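Local coordinates for chlorite dismutase (Nitrobacter winogradskyi, PDB 3QPI), which catalyses the heme-dependent breakdown of chlorite into chloride and molecular oxygen, at residues Ala117-Lys120 / Tyr121-Ala124. Numbering follows the deposited sequence.
With HEM (protoporphyrin IX containing Fe), chain C.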
loop_
_atom_site.group_PDB
_atom_site.type_symbol
_atom_site.label_atom_id
_atom_site.label_comp_id
_atom_site.label_asym_id
_atom_site.label_seq_id
_atom_site.Cartn_x
_atom_site.Cartn_y
_atom_site.Cartn_z
ATOM N N ALA A 117 -2.284 -15.626 2.733
ATOM C CA ALA A 117 -3.370 -15.210 3.599
ATOM C C ALA A 117 -4.165 -14.034 3.028
ATOM O O ALA A 117 -5.248 -13.732 3.520
ATOM C CB ALA A 117 -2.848 -14.864 4.985
ATOM N N SER A 118 -3.651 -13.362 2.003
ATOM C CA SER A 118 -4.372 -12.204 1.472
ATOM C C SER A 118 -5.232 -12.560 0.266
ATOM O O SER A 118 -6.140 -11.814 -0.086
ATOM C CB SER A 118 -3.407 -11.074 1.111
ATOM O OG SER A 118 -2.742 -10.613 2.275
ATOM N N LEU A 119 -4.958 -13.705 -0.351
ATOM C CA LEU A 119 -5.687 -14.121 -1.546
ATOM C C LEU A 119 -7.212 -14.099 -1.372
ATOM O O LEU A 119 -7.938 -13.822 -2.314
ATOM C CB LEU A 119 -5.234 -15.516 -2.000
ATOM C CG LEU A 119 -3.884 -15.571 -2.720
ATOM C CD1 LEU A 119 -3.501 -17.009 -3.047
ATOM C CD2 LEU A 119 -3.889 -14.730 -3.992
ATOM N N LYS A 120 -7.707 -14.380 -0.179
ATOM C CA LYS A 120 -9.159 -14.441 -0.004
ATOM C C LYS A 120 -9.812 -13.075 -0.192
ATOM O O LYS A 120 -10.997 -12.998 -0.474
ATOM C CB LYS A 120 -9.542 -15.033 1.355
ATOM C CG LYS A 120 -9.016 -14.278 2.561
ATOM C CD LYS A 120 -9.281 -15.047 3.860
ATOM C CE LYS A 120 -10.768 -15.054 4.211
ATOM N NZ LYS A 120 -11.145 -16.038 5.295
ATOM N N TYR A 121 -9.040 -12.004 -0.042
ATOM C CA TYR A 121 -9.593 -10.655 -0.120
ATOM C C TYR A 121 -9.703 -10.134 -1.540
ATOM O O TYR A 121 -10.132 -8.989 -1.753
ATOM C CB TYR A 121 -8.761 -9.680 0.709
ATOM C CG TYR A 121 -8.840 -9.941 2.192
ATOM C CD1 TYR A 121 -9.878 -9.421 2.953
ATOM C CD2 TYR A 121 -7.882 -10.715 2.832
ATOM C CE1 TYR A 121 -9.953 -9.658 4.319
ATOM C CE2 TYR A 121 -7.955 -10.956 4.194
ATOM C CZ TYR A 121 -8.989 -10.417 4.926
ATOM O OH TYR A 121 -9.062 -10.649 6.271
ATOM N N LEU A 122 -9.302 -10.946 -2.511
ATOM C CA LEU A 122 -9.494 -10.587 -3.914
ATOM C C LEU A 122 -10.660 -11.407 -4.415
ATOM O O LEU A 122 -10.842 -12.541 -3.974
ATOM C CB LEU A 122 -8.241 -10.888 -4.768
ATOM C CG LEU A 122 -6.857 -10.734 -4.114
ATOM C CD1 LEU A 122 -5.750 -11.002 -5.131
ATOM C CD2 LEU A 122 -6.671 -9.357 -3.474
ATOM N N PRO A 123 -11.434 -10.864 -5.367
ATOM C CA PRO A 123 -11.161 -9.600 -6.055
ATOM C C PRO A 123 -11.663 -8.344 -5.330
ATOM O O PRO A 123 -11.433 -7.244 -5.813
ATOM C CB PRO A 123 -11.910 -9.769 -7.373
ATOM C CG PRO A 123 -13.091 -10.630 -7.010
ATOM C CD PRO A 123 -12.645 -11.534 -5.890
ATOM N N ALA A 124 -12.337 -8.482 -4.201
ATOM C CA ALA A 124 -12.864 -7.295 -3.523
ATOM C C ALA A 124 -11.847 -6.128 -3.485
ATOM O O ALA A 124 -12.166 -5.004 -3.880
ATOM C CB ALA A 124 -13.332 -7.649 -2.106
HETATM C CHA HEM C . 4.047 -6.679 -1.300
HETATM C CHB HEM C . 0.027 -9.095 -2.253
HETATM C CHC HEM C . -2.432 -6.205 0.788
HETATM C CHD HEM C . 1.620 -4.044 1.912
HETATM C C1A HEM C . 3.126 -7.539 -1.793
HETATM C C2A HEM C . 3.475 -8.544 -2.785
HETATM C C3A HEM C . 2.364 -9.241 -3.095
HETATM C C4A HEM C . 1.297 -8.676 -2.273
HETATM C CMA HEM C . 2.274 -10.442 -4.107
HETATM C CAA HEM C . 4.919 -8.711 -3.285
HETATM C CBA HEM C . 5.214 -8.008 -4.602
HETATM C CGA HEM C . 6.603 -8.456 -5.009
HETATM O O1A HEM C . 7.493 -7.587 -4.953
HETATM O O2A HEM C . 6.833 -9.659 -5.356
HETATM C C1B HEM C . -0.920 -8.474 -1.513
HETATM C C2B HEM C . -2.318 -8.796 -1.658
HETATM C C3B HEM C . -2.988 -7.977 -0.860
HETATM C C4B HEM C . -2.045 -7.132 -0.154
HETATM C CMB HEM C . -2.967 -9.843 -2.598
HETATM C CAB HEM C . -4.527 -8.007 -0.719
HETATM C CBB HEM C . -5.218 -6.872 -0.846
HETATM C C1C HEM C . -1.572 -5.375 1.395
HETATM C C2C HEM C . -1.862 -4.334 2.383
HETATM C C3C HEM C . -0.707 -3.725 2.646
HETATM C C4C HEM C . 0.320 -4.395 1.870
HETATM C CMC HEM C . -3.273 -3.987 2.914
HETATM C CAC HEM C . -0.381 -2.577 3.617
HETATM C CBC HEM C . -1.151 -2.388 4.697
HETATM C C1D HEM C . 2.626 -4.491 1.151
HETATM C C2D HEM C . 3.977 -3.994 1.250
HETATM C C3D HEM C . 4.719 -4.836 0.221
HETATM C C4D HEM C . 3.746 -5.742 -0.341
HETATM C CMD HEM C . 4.590 -2.870 2.147
HETATM C CAD HEM C . 6.211 -4.772 -0.131
HETATM C CBD HEM C . 6.896 -5.840 0.736
HETATM C CGD HEM C . 8.396 -5.720 0.577
HETATM O O1D HEM C . 8.867 -5.747 -0.583
HETATM O O2D HEM C . 9.119 -5.599 1.605
HETATM N NA HEM C . 1.755 -7.609 -1.486
HETATM N NB HEM C . -0.757 -7.447 -0.584
HETATM N NC HEM C . -0.234 -5.391 1.113
HETATM N ND HEM C . 2.519 -5.535 0.215
HETATM FE FE HEM C . 0.888 -6.500 0.025
#
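Y121 N donates to S118 O (2.9 Å) and L122 N to L119 O (3.2 Å), two successive i to i+3 bonds that make overlapping beta turns in the loop between helix 101-111 and strand 126-131 of a chlorite dismutase chain of the dimeric alpha+beta barrel superfamily. L119 CD2 and L122 CD1 add a loose apolar contact at 4.3 Å. The Y121 side chain runs back along the turn. Y121 CB lies 3.5 Å from S118 O; with CG anti to the carbonyl carbon (chi1 -67°), the ring is carried back over the turn, and S118 O lies at its edge, in plane. Y121 CD2 also meets K120 CG at 3.7 Å, the lysine running alongside, and Y121 CE2 passes A117 O. At the tip, OH is hydrogen-bonded to D157 OD2 of helix 152-163, which joins that helix to the turn. A phenylalanine in place of Y121 would probably keep the ring contacts but leave D157 OD2 without this partner. S118 and L122 bring the turn to the heme. S118 OG is hydrogen-bonded to the backbone O of H114, the axial ligand of the heme iron, and S118 CB touches HEM C3B. L122 reaches the same edge of the porphyrin, its CD2 packing 3.7 Å from HEM CAB.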